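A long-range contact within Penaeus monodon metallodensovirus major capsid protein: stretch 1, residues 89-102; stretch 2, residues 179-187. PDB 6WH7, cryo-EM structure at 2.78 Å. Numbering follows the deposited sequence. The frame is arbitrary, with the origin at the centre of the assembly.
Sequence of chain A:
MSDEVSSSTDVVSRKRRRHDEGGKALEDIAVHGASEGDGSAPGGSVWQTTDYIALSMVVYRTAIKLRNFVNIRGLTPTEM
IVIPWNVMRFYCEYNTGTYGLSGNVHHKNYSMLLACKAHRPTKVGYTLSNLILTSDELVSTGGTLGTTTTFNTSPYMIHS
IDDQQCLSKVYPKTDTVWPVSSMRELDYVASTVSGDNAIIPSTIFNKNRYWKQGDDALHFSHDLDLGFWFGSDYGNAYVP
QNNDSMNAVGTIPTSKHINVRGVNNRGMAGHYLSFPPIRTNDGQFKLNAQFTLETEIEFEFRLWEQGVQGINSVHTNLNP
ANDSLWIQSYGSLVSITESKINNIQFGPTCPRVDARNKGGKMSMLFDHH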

ATOM      1  N   ARG A  89      53.532 -16.752 -82.792  1.00 16.06           N
ATOM      2  CA  ARG A  89      54.543 -15.815 -83.258  1.00 16.06           C
ATOM      3  C   ARG A  89      54.071 -14.374 -83.194  1.00 16.06           C
ATOM      4  O   ARG A  89      54.896 -13.457 -83.166  1.00 16.06           O
ATOM      5  CB  ARG A  89      54.922 -16.184 -84.681  1.00 18.38           C
ATOM      6  CG  ARG A  89      56.052 -15.415 -85.246  1.00 18.38           C
ATOM      7  CD  ARG A  89      56.274 -15.838 -86.653  1.00 18.38           C
ATOM      8  NE  ARG A  89      56.682 -17.233 -86.743  1.00 18.38           N
ATOM      9  CZ  ARG A  89      57.943 -17.631 -86.694  1.00 18.38           C
ATOM     10  NH1 ARG A  89      58.910 -16.737 -86.573  1.00 18.38           N
ATOM     11  NH2 ARG A  89      58.240 -18.915 -86.781  1.00 18.38           N
ATOM     12  N   PHE A  90      52.762 -14.160 -83.153  1.00 14.26           N
ATOM     13  CA  PHE A  90      52.208 -12.816 -83.129  1.00 14.26           C
ATOM     14  C   PHE A  90      52.517 -12.115 -81.815  1.00 14.26           C
ATOM     15  O   PHE A  90      52.843 -10.926 -81.800  1.00 14.26           O
ATOM     16  CB  PHE A  90      50.706 -12.919 -83.378  1.00 13.19           C
ATOM     17  CG  PHE A  90      49.971 -11.617 -83.358  1.00 13.19           C
ATOM     18  CD1 PHE A  90      50.051 -10.748 -84.423  1.00 13.19           C
ATOM     19  CD2 PHE A  90      49.128 -11.306 -82.316  1.00 13.19           C
ATOM     20  CE1 PHE A  90      49.353  -9.575 -84.416  1.00 13.19           C
ATOM     21  CE2 PHE A  90      48.427 -10.139 -82.311  1.00 13.19           C
ATOM     22  CZ  PHE A  90      48.540  -9.272 -83.360  1.00 13.19           C
ATOM     23  N   TYR A  91      52.391 -12.828 -80.703  1.00 14.85           N
ATOM     24  CA  TYR A  91      52.520 -12.237 -79.381  1.00 14.85           C
ATOM     25  C   TYR A  91      53.951 -12.157 -78.868  1.00 14.85           C
ATOM     26  O   TYR A  91      54.357 -11.135 -78.312  1.00 14.85           O
ATOM     27  CB  TYR A  91      51.668 -13.033 -78.409  1.00 12.52           C
ATOM     28  CG  TYR A  91      50.226 -12.991 -78.769  1.00 12.52           C
ATOM     29  CD1 TYR A  91      49.411 -11.986 -78.299  1.00 12.52           C
ATOM     30  CD2 TYR A  91      49.679 -13.941 -79.605  1.00 12.52           C
ATOM     31  CE1 TYR A  91      48.096 -11.940 -78.630  1.00 12.52           C
ATOM     32  CE2 TYR A  91      48.365 -13.901 -79.940  1.00 12.52           C
ATOM     33  CZ  TYR A  91      47.574 -12.899 -79.448  1.00 12.52           C
ATOM     34  OH  TYR A  91      46.247 -12.846 -79.777  1.00 12.52           O
ATOM     35  N   CYS A  92      54.708 -13.234 -79.002  1.00 16.87           N
ATOM     36  CA  CYS A  92      56.013 -13.350 -78.371  1.00 16.87           C
ATOM     37  C   CYS A  92      57.167 -13.054 -79.311  1.00 16.87           C
ATOM     38  O   CYS A  92      58.324 -13.206 -78.919  1.00 16.87           O
ATOM     39  CB  CYS A  92      56.164 -14.732 -77.736  1.00 18.14           C
ATOM     40  SG  CYS A  92      55.622 -16.076 -78.749  1.00 18.14           S
ATOM     41  N   GLU A  93      56.882 -12.639 -80.533  1.00 18.14           N
ATOM     42  CA  GLU A  93      57.907 -12.361 -81.520  1.00 18.14           C
ATOM     43  C   GLU A  93      57.524 -11.093 -82.255  1.00 18.14           C
ATOM     44  O   GLU A  93      56.380 -10.953 -82.692  1.00 18.14           O
ATOM     45  CB  GLU A  93      58.046 -13.548 -82.466  1.00 20.16           C
ATOM     46  CG  GLU A  93      58.999 -13.379 -83.580  1.00 20.16           C
ATOM     47  CD  GLU A  93      59.260 -14.687 -84.266  1.00 20.16           C
ATOM     48  OE1 GLU A  93      58.743 -15.708 -83.775  1.00 20.16           O
ATOM     49  OE2 GLU A  93      59.961 -14.704 -85.298  1.00 20.16           O
ATOM     50  N   TYR A  94      58.462 -10.165 -82.380  1.00 19.37           N
ATOM     51  CA  TYR A  94      58.133  -8.811 -82.803  1.00 19.37           C
ATOM     52  C   TYR A  94      58.502  -8.693 -84.271  1.00 19.37           C
ATOM     53  O   TYR A  94      59.655  -8.437 -84.612  1.00 19.37           O
ATOM     54  CB  TYR A  94      58.896  -7.815 -81.939  1.00 18.16           C
ATOM     55  CG  TYR A  94      58.541  -6.363 -82.115  1.00 18.16           C
ATOM     56  CD1 TYR A  94      57.376  -5.855 -81.574  1.00 18.16           C
ATOM     57  CD2 TYR A  94      59.394  -5.490 -82.765  1.00 18.16           C
ATOM     58  CE1 TYR A  94      57.050  -4.538 -81.704  1.00 18.16           C
ATOM     59  CE2 TYR A  94      59.073  -4.163 -82.899  1.00 18.16           C
ATOM     60  CZ  TYR A  94      57.898  -3.695 -82.364  1.00 18.16           C
ATOM     61  OH  TYR A  94      57.561  -2.373 -82.488  1.00 18.16           O
ATOM     62  N   ASN A  95      57.507  -8.790 -85.137  1.00 20.34           N
ATOM     63  CA  ASN A  95      57.720  -8.748 -86.576  1.00 20.34           C
ATOM     64  C   ASN A  95      57.114  -7.446 -87.061  1.00 20.34           C
ATOM     65  O   ASN A  95      55.903  -7.350 -87.261  1.00 20.34           O
ATOM     66  CB  ASN A  95      57.077  -9.948 -87.256  1.00 20.15           C
ATOM     67  CG  ASN A  95      57.734 -11.252 -86.888  1.00 20.15           C
ATOM     68  OD1 ASN A  95      57.077 -12.181 -86.434  1.00 20.15           O
ATOM     69  ND2 ASN A  95      59.029 -11.346 -87.123  1.00 20.15           N
ATOM     70  N   THR A  96      57.968  -6.462 -87.291  1.00 24.60           N
ATOM     71  CA  THR A  96      57.524  -5.133 -87.662  1.00 24.60           C
ATOM     72  C   THR A  96      58.643  -4.481 -88.443  1.00 24.60           C
ATOM     73  O   THR A  96      59.812  -4.670 -88.111  1.00 24.60           O
ATOM     74  CB  THR A  96      57.176  -4.295 -86.429  1.00 20.70           C
ATOM     75  OG1 THR A  96      56.180  -4.966 -85.656  1.00 20.70           O
ATOM     76  CG2 THR A  96      56.639  -2.948 -86.845  1.00 20.70           C
ATOM     77  N   GLY A  97      58.284  -3.716 -89.465  1.00 28.29           N
ATOM     78  CA  GLY A  97      59.270  -2.883 -90.129  1.00 28.29           C
ATOM     79  C   GLY A  97      60.486  -3.674 -90.546  1.00 28.29           C
ATOM     80  O   GLY A  97      60.390  -4.698 -91.229  1.00 28.29           O
ATOM     81  N   THR A  98      61.652  -3.198 -90.118  1.00 31.04           N
ATOM     82  CA  THR A  98      62.909  -3.850 -90.446  1.00 31.04           C
ATOM     83  C   THR A  98      63.214  -5.024 -89.526  1.00 31.04           C
ATOM     84  O   THR A  98      63.989  -5.907 -89.909  1.00 31.04           O
ATOM     85  CB  THR A  98      64.041  -2.821 -90.393  1.00 34.70           C
ATOM     86  OG1 THR A  98      63.704  -1.709 -91.229  1.00 34.70           O
ATOM     87  CG2 THR A  98      65.343  -3.411 -90.910  1.00 34.70           C
ATOM     88  N   TYR A  99      62.602  -5.069 -88.340  1.00 29.24           N
ATOM     89  CA  TYR A  99      62.915  -6.098 -87.352  1.00 29.24           C
ATOM     90  C   TYR A  99      62.800  -7.496 -87.939  1.00 29.24           C
ATOM     91  O   TYR A  99      63.779  -8.246 -87.985  1.00 29.24           O
ATOM     92  CB  TYR A  99      61.992  -5.966 -86.147  1.00 27.43           C
ATOM     93  CG  TYR A  99      62.134  -4.674 -85.402  1.00 27.43           C
ATOM     94  CD1 TYR A  99      63.053  -4.536 -84.379  1.00 27.43           C
ATOM     95  CD2 TYR A  99      61.337  -3.591 -85.719  1.00 27.43           C
ATOM     96  CE1 TYR A  99      63.171  -3.353 -83.696  1.00 27.43           C
ATOM     97  CE2 TYR A  99      61.451  -2.412 -85.048  1.00 27.43           C
ATOM     98  CZ  TYR A  99      62.367  -2.294 -84.039  1.00 27.43           C
ATOM     99  OH  TYR A  99      62.461  -1.103 -83.376  1.00 27.43           O
ATOM    100  N   GLY A 100      61.592  -7.872 -88.363  1.00 28.65           N
ATOM    101  CA  GLY A 100      61.378  -9.206 -88.896  1.00 28.65           C
ATOM    102  C   GLY A 100      62.334  -9.573 -90.011  1.00 28.65           C
ATOM    103  O   GLY A 100      62.707 -10.738 -90.158  1.00 28.65           O
ATOM    104  N   LEU A 101      62.748  -8.591 -90.807  1.00 30.95           N
ATOM    105  CA  LEU A 101      63.711  -8.851 -91.868  1.00 30.95           C
ATOM    106  C   LEU A 101      65.132  -8.952 -91.335  1.00 30.95           C
ATOM    107  O   LEU A 101      65.971  -9.623 -91.943  1.00 30.95           O
ATOM    108  CB  LEU A 101      63.647  -7.751 -92.931  1.00 31.19           C
ATOM    109  CG  LEU A 101      62.434  -7.529 -93.843  1.00 31.19           C
ATOM    110  CD1 LEU A 101      61.139  -7.311 -93.086  1.00 31.19           C
ATOM    111  CD2 LEU A 101      62.700  -6.337 -94.735  1.00 31.19           C
ATOM    112  N   SER A 102      65.413  -8.308 -90.205  1.00 31.95           N
ATOM    113  CA  SER A 102      66.792  -8.076 -89.788  1.00 31.95           C
ATOM    114  C   SER A 102      67.433  -9.312 -89.171  1.00 31.95           C
ATOM    115  O   SER A 102      68.569  -9.659 -89.508  1.00 31.95           O
ATOM    116  CB  SER A 102      66.843  -6.909 -88.800  1.00 32.05           C
ATOM    117  OG  SER A 102      66.134  -7.215 -87.613  1.00 32.05           O
TER
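Stretch 2, residues 179-187: PVSSMRELD

Residues 179-187 form an irregular segment, without regular helix or strand, that packs against residues 89-101 and buries 713 Å² in total. Pro179 makes no contact with stretch 1, although its O accepts a backbone hydrogen bond from Ser182 N (3.2 Å), which closes a turn. Within this turn Val180 places CG2 3.4 Å from Arg89 CD. Ser181 lies against Gly100, in the helix of residues 99-102: its CA is 4.2 Å from Gly100 CA and its CB 3.6 Å from Gly100 C. A CB at Gly100 would clash with Ser181 O, so glycine permits this close approach. Ser182 turns away, and Met183 then points back toward stretch 1, its SD 3.8 Å from Phe90 CB.

Arg184 is the most extensively covered residue of the segment and anchors it through both backbone and side chain. Its backbone N donates a hydrogen bond to Asn95 O (2.9 Å), while its side chain, m at chi1, t at chi2 and p at chi3, carries NH1 to Phe90 O, a second hydrogen bond of 2.9 Å. On the way, NE passes 3.5 Å from Tyr94 CD1. Glu185 brings OE1 to 3.1 Å from Thr96 CA. Leu186 completes the contact, with CD2 at the edge of the Phe90 ring, 3.7 Å from CE1 of Phe90, and Asp187 leaves the interface.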

ATOM      1  N   PRO A 179      53.917 -12.166 -95.610  1.00 20.65           N
ATOM      2  CA  PRO A 179      55.218 -12.419 -94.993  1.00 20.65           C
ATOM      3  C   PRO A 179      55.073 -12.640 -93.499  1.00 20.65           C
ATOM      4  O   PRO A 179      54.329 -11.935 -92.820  1.00 20.65           O
ATOM      5  CB  PRO A 179      56.001 -11.140 -95.296  1.00 20.73           C
ATOM      6  CG  PRO A 179      55.343 -10.582 -96.485  1.00 20.73           C
ATOM      7  CD  PRO A 179      53.896 -10.873 -96.305  1.00 20.73           C
ATOM      8  N   VAL A 180      55.790 -13.638 -92.985  1.00 20.98           N
ATOM      9  CA  VAL A 180      55.704 -13.902 -91.559  1.00 20.98           C
ATOM     10  C   VAL A 180      56.470 -12.844 -90.787  1.00 20.98           C
ATOM     11  O   VAL A 180      56.225 -12.652 -89.593  1.00 20.98           O
ATOM     12  CB  VAL A 180      56.226 -15.312 -91.230  1.00 21.34           C
ATOM     13  CG1 VAL A 180      57.735 -15.340 -91.216  1.00 21.34           C
ATOM     14  CG2 VAL A 180      55.661 -15.805 -89.951  1.00 21.34           C
ATOM     15  N   SER A 181      57.385 -12.138 -91.449  1.00 21.76           N
ATOM     16  CA  SER A 181      58.133 -11.051 -90.839  1.00 21.76           C
ATOM     17  C   SER A 181      57.333  -9.768 -90.762  1.00 21.76           C
ATOM     18  O   SER A 181      57.767  -8.818 -90.109  1.00 21.76           O
ATOM     19  CB  SER A 181      59.412 -10.792 -91.624  1.00 23.66           C
ATOM     20  OG  SER A 181      59.113 -10.340 -92.929  1.00 23.66           O
ATOM     21  N   SER A 182      56.203  -9.707 -91.447  1.00 19.95           N
ATOM     22  CA  SER A 182      55.320  -8.558 -91.437  1.00 19.95           C
ATOM     23  C   SER A 182      54.173  -8.720 -90.455  1.00 19.95           C
ATOM     24  O   SER A 182      53.236  -7.923 -90.481  1.00 19.95           O
ATOM     25  CB  SER A 182      54.789  -8.304 -92.839  1.00 21.12           C
ATOM     26  OG  SER A 182      53.999  -7.143 -92.848  1.00 21.12           O
ATOM     27  N   MET A 183      54.213  -9.757 -89.620  1.00 18.36           N
ATOM     28  CA  MET A 183      53.021 -10.231 -88.927  1.00 18.36           C
ATOM     29  C   MET A 183      52.389  -9.157 -88.052  1.00 18.36           C
ATOM     30  O   MET A 183      51.168  -8.972 -88.072  1.00 18.36           O
ATOM     31  CB  MET A 183      53.366 -11.461 -88.096  1.00 17.92           C
ATOM     32  CG  MET A 183      52.174 -12.089 -87.429  1.00 17.92           C
ATOM     33  SD  MET A 183      52.585 -13.622 -86.600  1.00 17.92           S
ATOM     34  CE  MET A 183      52.797 -14.689 -88.007  1.00 17.92           C
ATOM     35  N   ARG A 184      53.193  -8.442 -87.264  1.00 17.81           N
ATOM     36  CA  ARG A 184      52.590  -7.591 -86.243  1.00 17.81           C
ATOM     37  C   ARG A 184      51.993  -6.314 -86.808  1.00 17.81           C
ATOM     38  O   ARG A 184      50.939  -5.878 -86.341  1.00 17.81           O
ATOM     39  CB  ARG A 184      53.583  -7.260 -85.141  1.00 15.69           C
ATOM     40  CG  ARG A 184      53.795  -8.380 -84.172  1.00 15.69           C
ATOM     41  CD  ARG A 184      54.694  -7.916 -83.075  1.00 15.69           C
ATOM     42  NE  ARG A 184      54.087  -6.814 -82.344  1.00 15.69           N
ATOM     43  CZ  ARG A 184      53.263  -6.965 -81.320  1.00 15.69           C
ATOM     44  NH1 ARG A 184      52.955  -8.174 -80.893  1.00 15.69           N
ATOM     45  NH2 ARG A 184      52.757  -5.905 -80.720  1.00 15.69           N
ATOM     46  N   GLU A 185      52.623  -5.676 -87.786  1.00 18.91           N
ATOM     47  CA  GLU A 185      51.904  -4.613 -88.470  1.00 18.91           C
ATOM     48  C   GLU A 185      50.900  -5.280 -89.385  1.00 18.91           C
ATOM     49  O   GLU A 185      51.272  -6.095 -90.232  1.00 18.91           O
ATOM     50  CB  GLU A 185      52.838  -3.676 -89.238  1.00 21.97           C
ATOM     51  CG  GLU A 185      53.465  -4.185 -90.520  1.00 21.97           C
ATOM     52  CD  GLU A 185      54.639  -5.070 -90.265  1.00 21.97           C
ATOM     53  OE1 GLU A 185      54.842  -5.444 -89.099  1.00 21.97           O
ATOM     54  OE2 GLU A 185      55.385  -5.362 -91.219  1.00 21.97           O
ATOM     55  N   LEU A 186      49.625  -4.969 -89.212  1.00 17.77           N
ATOM     56  CA  LEU A 186      48.617  -5.912 -89.669  1.00 17.77           C
ATOM     57  C   LEU A 186      48.359  -5.563 -91.121  1.00 17.77           C
ATOM     58  O   LEU A 186      47.552  -4.698 -91.450  1.00 17.77           O
ATOM     59  CB  LEU A 186      47.372  -5.772 -88.808  1.00 15.42           C
ATOM     60  CG  LEU A 186      47.626  -5.983 -87.317  1.00 15.42           C
ATOM     61  CD1 LEU A 186      46.455  -5.510 -86.501  1.00 15.42           C
ATOM     62  CD2 LEU A 186      47.893  -7.433 -87.030  1.00 15.42           C
ATOM     63  N   ASP A 187      49.072  -6.258 -91.999  1.00 18.64           N
ATOM     64  CA  ASP A 187      48.951  -6.092 -93.433  1.00 18.64           C
ATOM     65  C   ASP A 187      48.317  -7.274 -94.141  1.00 18.64           C
ATOM     66  O   ASP A 187      48.220  -7.248 -95.368  1.00 18.64           O
ATOM     67  CB  ASP A 187      50.316  -5.788 -94.045  1.00 20.46           C
ATOM     68  CG  ASP A 187      51.335  -6.831 -93.714  1.00 20.46           C
ATOM     69  OD1 ASP A 187      51.055  -7.681 -92.847  1.00 20.46           O
ATOM     70  OD2 ASP A 187      52.419  -6.812 -94.327  1.00 20.46           O
TER